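Hypothetical protein Atu1826 (Agrobacterium tumefaciens, PDB 2I3D) is of unknown function but is probably an alpha/beta hydrolase related to the X-Pro dipeptidyl-peptidase (S15) family. Local coordinates at residues 72-75 and 76-80; 191-194 and 195-199. All coordinates share one frame; numbering follows the deposited sequence. Where two conformers were deposited one is given.

Interaction 1: residues 72-75 and 76-80; sequences FYLF and QKRGF
Phe75 drives the edge of its ring into the face of Phe80 in a T-shaped stack, the planes 85° apart and the centroids separated by 4.9 Å. The touching atom is CD1 of Phe75, which stands over the middle of the Phe80 ring. Phe75 CG lies opposite the carbonyl carbon (chi1 -75°), a setting that carries the ring along the buried side of the helix. Ala50 of strand 49-53 touches both phenylalanine side chains, and Leu229 of helix 218-233 packs on Phe75, so this is the tightly packed part of the contact. The chain turn that brings Phe80 there is a Schellman motif ending helix 66-77: Phe80 N bonds to Phe75 O at 3.1 Å, Gly79 N bonds to Gln76 O at 3.1 Å, and Gly79 has the positive phi of the C-prime residue. The motif sits in the beta-alpha-beta unit formed by strand 49-53, helix 66-77 and strand 81-85. Buried Leu74 lays CD1 loosely over one face of the Arg78 guanidinium, whose NE and NH2 form salt bridges with Asp230 and Glu226. In one of its two conformers, Gln76 brings OE1 to 3.3 Å from CE2 of buried Phe72, the amide nearly perpendicular to the ring. The solvent side belongs to exposed Lys77 and partly exposed Tyr73. Lys77 CG makes a CH-pi contact over one face of the Tyr73 ring, 3.8 Å from its centroid and 17° off the normal. Bends at chi3 and chi4 keep CD and CE along the ring's CD2-CE2 side, Lys77 CD 3.2 Å from Tyr73 CE2. Lys77 N bonds to Tyr73 O at 2.9 Å.

Interaction 2: residues 191-194 and 195-199; sequences VEKL and KTQKG
Thr196 OG1 donates to Lys193 O over 2.7 Å at the C-terminal end of helix 184-195, where the last turn gives way to the loop before strand 202-207 in the sheet of the alpha/beta fold. The hydroxyl stands between its own backbone N and carbonyl carbon (chi1 68°), which turns OG1 back to the helix and lets it meet the carbonyl in its plane. Thr196 N also bonds to Lys193 O, at 3.1 Å, but from well above that plane; a single acceptor thus receives both backbone and side-chain donors from one residue. The same rotamer places CG2 of Thr196 beside Glu192 O.

Lys195 takes another course. Its extended chain runs alongside Val191, both side chains pointing the same way. Lys195 CE comes within 3.5 Å of Val191 CG1, a purely aliphatic approach, and Lys195 NZ stays 3.9 Å from the same methyl. Val191 and Leu194 face inward, and both touch Ile173 and Ile202 of the neighbouring strands.

With CG opposite the carbonyl carbon (chi1 -54°), Gln197 sends its extended chain back across Leu194; its OE1 is 3.7 Å from Leu194 CD2. Two bonds outside the turn fix the amide: OE1 accepts from Cys167 N, and NE2 donates to Leu164 O. The side chain therefore ties the exit of the helix to the loop holding those residues. Gln197 N bonds to Leu194 O at 3.1 Å. That donor is tilted 51° out of the carbonyl plane. A water sits 2.8 Å from Leu194 O, and the same water lies 2.9 Å from Gln197 O.

Interactions 1 and 2 both lie at the C-terminal ends of helices in one alpha/beta fold, helix 66-77 for the first and helix 184-195 for the second. They follow in series along the chain, with centres 28 Å apart and nearest atoms about 16 Å apart, so they do not touch. Interaction 1 leads into strand 81-85 near one side of the sheet; interaction 2 precedes strand 202-207, the outermost strand at the other side within this chain. Each contact therefore marks a helix-to-strand return. The possible Ser130-His212-Asp179 triad, consistent with a hydrolase, involves none of their residues; the contacts join helix ends to the loops that follow.

Interaction 1: residues 72-75 and 76-80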
ATOM      1  N   PHE B  72       1.200   5.237 -11.750  1.00 13.50           N
ATOM      2  CA  PHE B  72       0.109   5.661 -12.617  1.00 13.64           C
ATOM      3  C   PHE B  72       0.087   7.198 -12.763  1.00 14.04           C
ATOM      4  O   PHE B  72       0.049   7.739 -13.890  1.00 14.48           O
ATOM      5  CB  PHE B  72      -1.194   5.142 -12.031  1.00 14.00           C
ATOM      6  CG  PHE B  72      -2.414   5.521 -12.813  1.00 16.12           C
ATOM      7  CD1 PHE B  72      -3.010   4.598 -13.681  1.00 17.04           C
ATOM      8  CD2 PHE B  72      -3.016   6.780 -12.633  1.00 16.45           C
ATOM      9  CE1 PHE B  72      -4.192   4.926 -14.382  1.00 17.77           C
ATOM     10  CE2 PHE B  72      -4.190   7.124 -13.314  1.00 18.26           C
ATOM     11  CZ  PHE B  72      -4.785   6.196 -14.204  1.00 17.14           C
ATOM     12  N   TYR B  73       0.107   7.904 -11.630  1.00 14.41           N
ATOM     13  CA  TYR B  73       0.027   9.360 -11.656  1.00 16.59           C
ATOM     14  C   TYR B  73       1.223  10.009 -12.390  1.00 15.71           C
ATOM     15  O   TYR B  73       1.038  10.981 -13.122  1.00 14.94           O
ATOM     16  CB  TYR B  73      -0.059   9.872 -10.224  1.00 19.04           C
ATOM     17  CG  TYR B  73      -0.368  11.336 -10.103  1.00 23.42           C
ATOM     18  CD1 TYR B  73      -1.620  11.846 -10.465  1.00 26.79           C
ATOM     19  CD2 TYR B  73       0.587  12.207  -9.612  1.00 28.67           C
ATOM     20  CE1 TYR B  73      -1.899  13.219 -10.342  1.00 27.50           C
ATOM     21  CE2 TYR B  73       0.324  13.572  -9.492  1.00 29.79           C
ATOM     22  CZ  TYR B  73      -0.907  14.056  -9.865  1.00 27.38           C
ATOM     23  OH  TYR B  73      -1.107  15.411  -9.700  1.00 28.77           O
ATOM     24  N   LEU B  74       2.435   9.452 -12.230  1.00 13.55           N
ATOM     25  CA  LEU B  74       3.608   9.916 -12.976  1.00 13.89           C
ATOM     26  C   LEU B  74       3.384   9.902 -14.489  1.00 14.25           C
ATOM     27  O   LEU B  74       3.626  10.916 -15.197  1.00 15.01           O
ATOM     28  CB  LEU B  74       4.812   9.034 -12.629  1.00 13.15           C
ATOM     29  CG  LEU B  74       6.069   9.351 -13.450  1.00 13.67           C
ATOM     30  CD1 LEU B  74       6.420  10.866 -13.373  1.00 15.96           C
ATOM     31  CD2 LEU B  74       7.231   8.479 -12.868  1.00 15.95           C
ATOM     32  N   PHE B  75       2.968   8.757 -15.007  1.00 13.91           N
ATOM     33  CA  PHE B  75       2.750   8.672 -16.449  1.00 14.23           C
ATOM     34  C   PHE B  75       1.608   9.579 -16.906  1.00 16.92           C
ATOM     35  O   PHE B  75       1.712  10.224 -17.954  1.00 18.05           O
ATOM     36  CB  PHE B  75       2.545   7.224 -16.873  1.00 13.32           C
ATOM     37  CG  PHE B  75       3.823   6.427 -16.877  1.00 12.65           C
ATOM     38  CD1 PHE B  75       4.681   6.448 -18.003  1.00 11.63           C
ATOM     39  CD2 PHE B  75       4.221   5.690 -15.734  1.00 12.23           C
ATOM     40  CE1 PHE B  75       5.899   5.699 -18.003  1.00  9.64           C
ATOM     41  CE2 PHE B  75       5.445   4.929 -15.714  1.00 12.16           C
ATOM     42  CZ  PHE B  75       6.297   4.950 -16.840  1.00 12.04           C
ATOM     43  N   GLN B  76       0.556   9.628 -16.104  1.00 17.95           N
ATOM     44  CA  GLN B  76      -0.605  10.496 -16.350  0.70 20.53           C
ATOM     45  C   GLN B  76      -0.134  11.925 -16.563  1.00 20.15           C
ATOM     46  O   GLN B  76      -0.442  12.592 -17.561  1.00 20.63           O
ATOM     47  CB  GLN B  76      -1.555  10.477 -15.122  0.70 20.74           C
ATOM     48  CG  GLN B  76      -2.796  11.380 -15.315  0.70 22.94           C
ATOM     49  CD  GLN B  76      -3.845  11.264 -14.217  0.70 22.92           C
ATOM     50  OE1 GLN B  76      -3.780  10.417 -13.328  0.70 23.55           O
ATOM     51  NE2 GLN B  76      -4.844  12.135 -14.296  0.70 26.40           N
ATOM     52  N   LYS B  77       0.619  12.409 -15.581  1.00 20.53           N
ATOM     53  CA  LYS B  77       1.092  13.790 -15.606  1.00 22.30           C
ATOM     54  C   LYS B  77       2.015  14.078 -16.784  1.00 21.48           C
ATOM     55  O   LYS B  77       2.131  15.241 -17.162  1.00 22.68           O
ATOM     56  CB  LYS B  77       1.852  14.150 -14.335  1.00 21.64           C
ATOM     57  CG  LYS B  77       1.064  14.224 -13.052  1.00 26.25           C
ATOM     58  CD  LYS B  77       2.053  14.662 -11.913  1.00 27.28           C
ATOM     59  CE  LYS B  77       3.180  13.608 -11.717  1.00 31.19           C
ATOM     60  NZ  LYS B  77       4.539  14.109 -11.299  1.00 32.61           N
ATOM     61  N   ARG B  78       2.692  13.057 -17.328  1.00 20.43           N
ATOM     62  CA  ARG B  78       3.593  13.252 -18.476  1.00 20.53           C
ATOM     63  C   ARG B  78       2.909  13.020 -19.854  1.00 20.95           C
ATOM     64  O   ARG B  78       3.589  12.864 -20.888  1.00 21.99           O
ATOM     65  CB  ARG B  78       4.867  12.413 -18.327  1.00 20.59           C
ATOM     66  CG  ARG B  78       5.751  12.841 -17.164  1.00 21.61           C
ATOM     67  CD  ARG B  78       6.056  14.326 -17.161  1.00 25.75           C
ATOM     68  NE  ARG B  78       7.046  14.637 -16.130  1.00 30.09           N
ATOM     69  CZ  ARG B  78       6.787  15.051 -14.887  1.00 32.17           C
ATOM     70  NH1 ARG B  78       5.536  15.256 -14.490  1.00 34.68           N
ATOM     71  NH2 ARG B  78       7.798  15.268 -14.034  1.00 32.61           N
ATOM     72  N   GLY B  79       1.575  12.998 -19.853  1.00 19.96           N
ATOM     73  CA  GLY B  79       0.781  12.927 -21.095  1.00 20.75           C
ATOM     74  C   GLY B  79       0.518  11.548 -21.665  1.00 20.95           C
ATOM     75  O   GLY B  79       0.040  11.423 -22.802  1.00 21.15           O
ATOM     76  N   PHE B  80       0.817  10.498 -20.903  1.00 19.26           N
ATOM     77  CA  PHE B  80       0.544   9.139 -21.368  1.00 19.42           C
ATOM     78  C   PHE B  80      -0.945   8.794 -21.196  1.00 19.25           C
ATOM     79  O   PHE B  80      -1.601   9.227 -20.240  1.00 19.09           O
ATOM     80  CB  PHE B  80       1.326   8.102 -20.537  1.00 18.62           C
ATOM     81  CG  PHE B  80       2.795   7.976 -20.901  1.00 18.13           C
ATOM     82  CD1 PHE B  80       3.682   9.006 -20.612  1.00 18.77           C
ATOM     83  CD2 PHE B  80       3.283   6.806 -21.496  1.00 18.55           C
ATOM     84  CE1 PHE B  80       5.043   8.887 -20.936  1.00 17.71           C
ATOM     85  CE2 PHE B  80       4.630   6.675 -21.834  1.00 17.78           C
ATOM     86  CZ  PHE B  80       5.517   7.707 -21.536  1.00 17.62           C
TER

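Interaction 2: residues 191-194 and 195-199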
ATOM      1  N   VAL B 191      20.727  -7.579 -12.949  1.00 12.20           N
ATOM      2  CA  VAL B 191      21.171  -6.373 -13.645  1.00 13.47           C
ATOM      3  C   VAL B 191      22.487  -6.633 -14.390  1.00 14.11           C
ATOM      4  O   VAL B 191      22.610  -6.259 -15.546  1.00 14.88           O
ATOM      5  CB  VAL B 191      21.304  -5.214 -12.706  1.00 13.48           C
ATOM      6  CG1 VAL B 191      21.898  -3.986 -13.420  1.00 15.89           C
ATOM      7  CG2 VAL B 191      19.911  -4.860 -12.159  1.00 13.28           C
ATOM      8  N   GLU B 192      23.451  -7.295 -13.735  1.00 13.68           N
ATOM      9  CA  GLU B 192      24.732  -7.610 -14.400  0.70 15.26           C
ATOM     10  C   GLU B 192      24.510  -8.444 -15.665  1.00 15.45           C
ATOM     11  O   GLU B 192      25.178  -8.206 -16.704  1.00 16.51           O
ATOM     12  CB  GLU B 192      25.691  -8.328 -13.452  0.70 16.51           C
ATOM     13  CG  GLU B 192      26.299  -7.425 -12.400  0.70 19.55           C
ATOM     14  CD  GLU B 192      27.279  -6.407 -12.977  0.70 22.40           C
ATOM     15  OE1 GLU B 192      28.290  -6.794 -13.604  0.70 26.52           O
ATOM     16  OE2 GLU B 192      27.022  -5.217 -12.815  0.70 24.98           O
ATOM     17  N   LYS B 193      23.597  -9.418 -15.608  1.00 14.60           N
ATOM     18  CA  LYS B 193      23.260 -10.211 -16.801  1.00 15.35           C
ATOM     19  C   LYS B 193      22.713  -9.313 -17.922  1.00 14.74           C
ATOM     20  O   LYS B 193      23.168  -9.364 -19.055  1.00 16.55           O
ATOM     21  CB  LYS B 193      22.272 -11.342 -16.420  1.00 16.07           C
ATOM     22  CG  LYS B 193      21.576 -12.056 -17.556  1.00 18.56           C
ATOM     23  CD  LYS B 193      22.579 -12.860 -18.330  1.00 23.01           C
ATOM     24  CE  LYS B 193      21.895 -13.573 -19.484  1.00 27.12           C
ATOM     25  NZ  LYS B 193      22.886 -14.189 -20.419  1.00 29.94           N
ATOM     26  N   LEU B 194      21.776  -8.423 -17.576  1.00 13.79           N
ATOM     27  CA  LEU B 194      21.158  -7.575 -18.584  1.00 14.54           C
ATOM     28  C   LEU B 194      22.172  -6.607 -19.168  1.00 15.37           C
ATOM     29  O   LEU B 194      22.062  -6.270 -20.350  1.00 17.55           O
ATOM     30  CB  LEU B 194      19.980  -6.786 -18.005  1.00 14.32           C
ATOM     31  CG  LEU B 194      18.831  -7.702 -17.563  1.00 14.68           C
ATOM     32  CD1 LEU B 194      17.640  -6.842 -17.063  1.00 17.29           C
ATOM     33  CD2 LEU B 194      18.423  -8.709 -18.674  1.00 16.05           C
ATOM     34  N   LYS B 195      23.145  -6.186 -18.363  1.00 15.32           N
ATOM     35  CA  LYS B 195      24.150  -5.185 -18.798  1.00 16.56           C
ATOM     36  C   LYS B 195      25.129  -5.769 -19.826  1.00 17.33           C
ATOM     37  O   LYS B 195      25.860  -5.026 -20.513  1.00 19.54           O
ATOM     38  CB  LYS B 195      24.864  -4.526 -17.597  1.00 15.57           C
ATOM     39  CG  LYS B 195      23.880  -3.626 -16.788  1.00 15.91           C
ATOM     40  CD  LYS B 195      24.550  -2.793 -15.674  1.00 16.24           C
ATOM     41  CE  LYS B 195      23.643  -1.558 -15.272  1.00 15.77           C
ATOM     42  NZ  LYS B 195      24.156  -0.891 -14.020  1.00 14.21           N
ATOM     43  N   THR B 196      25.118  -7.085 -20.013  1.00 18.29           N
ATOM     44  CA  THR B 196      25.939  -7.709 -21.070  1.00 20.24           C
ATOM     45  C   THR B 196      25.314  -7.599 -22.461  1.00 21.52           C
ATOM     46  O   THR B 196      25.930  -7.989 -23.462  1.00 22.24           O
ATOM     47  CB  THR B 196      26.207  -9.211 -20.800  1.00 20.35           C
ATOM     48  OG1 THR B 196      24.987  -9.947 -20.917  1.00 18.95           O
ATOM     49  CG2 THR B 196      26.809  -9.410 -19.408  1.00 20.92           C
ATOM     50  N   GLN B 197      24.075  -7.115 -22.522  1.00 21.28           N
ATOM     51  CA  GLN B 197      23.315  -7.089 -23.757  1.00 22.74           C
ATOM     52  C   GLN B 197      23.502  -5.734 -24.490  1.00 23.67           C
ATOM     53  O   GLN B 197      23.135  -4.691 -23.971  1.00 24.44           O
ATOM     54  CB  GLN B 197      21.856  -7.433 -23.415  1.00 21.88           C
ATOM     55  CG  GLN B 197      21.784  -8.786 -22.635  1.00 23.57           C
ATOM     56  CD  GLN B 197      20.391  -9.191 -22.155  1.00 23.41           C
ATOM     57  OE1 GLN B 197      19.459  -8.396 -22.193  1.00 22.86           O
ATOM     58  NE2 GLN B 197      20.258 -10.437 -21.692  1.00 24.05           N
ATOM     59  N   LYS B 198      24.099  -5.726 -25.686  1.00 24.88           N
ATOM     60  CA  LYS B 198      24.399  -4.432 -26.335  1.00 25.54           C
ATOM     61  C   LYS B 198      23.128  -3.770 -26.873  1.00 24.47           C
ATOM     62  O   LYS B 198      22.138  -4.439 -27.160  1.00 25.33           O
ATOM     63  CB  LYS B 198      25.419  -4.574 -27.471  1.00 27.67           C
ATOM     64  CG  LYS B 198      26.790  -5.013 -27.016  1.00 31.68           C
ATOM     65  CD  LYS B 198      27.380  -5.942 -28.064  1.00 35.17           C
ATOM     66  CE  LYS B 198      28.725  -6.470 -27.621  1.00 41.37           C
ATOM     67  NZ  LYS B 198      28.730  -6.981 -26.194  1.00 41.13           N
ATOM     68  N   GLY B 199      23.133  -2.448 -26.958  1.00 22.28           N
ATOM     69  CA  GLY B 199      22.048  -1.777 -27.620  1.00 20.27           C
ATOM     70  C   GLY B 199      20.916  -1.376 -26.702  1.00 17.77           C
ATOM     71  O   GLY B 199      19.949  -0.770 -27.134  1.00 17.46           O
TER
HETATM   72  O   HOH W   1      22.769  -3.711 -21.280  1.00 21.95           O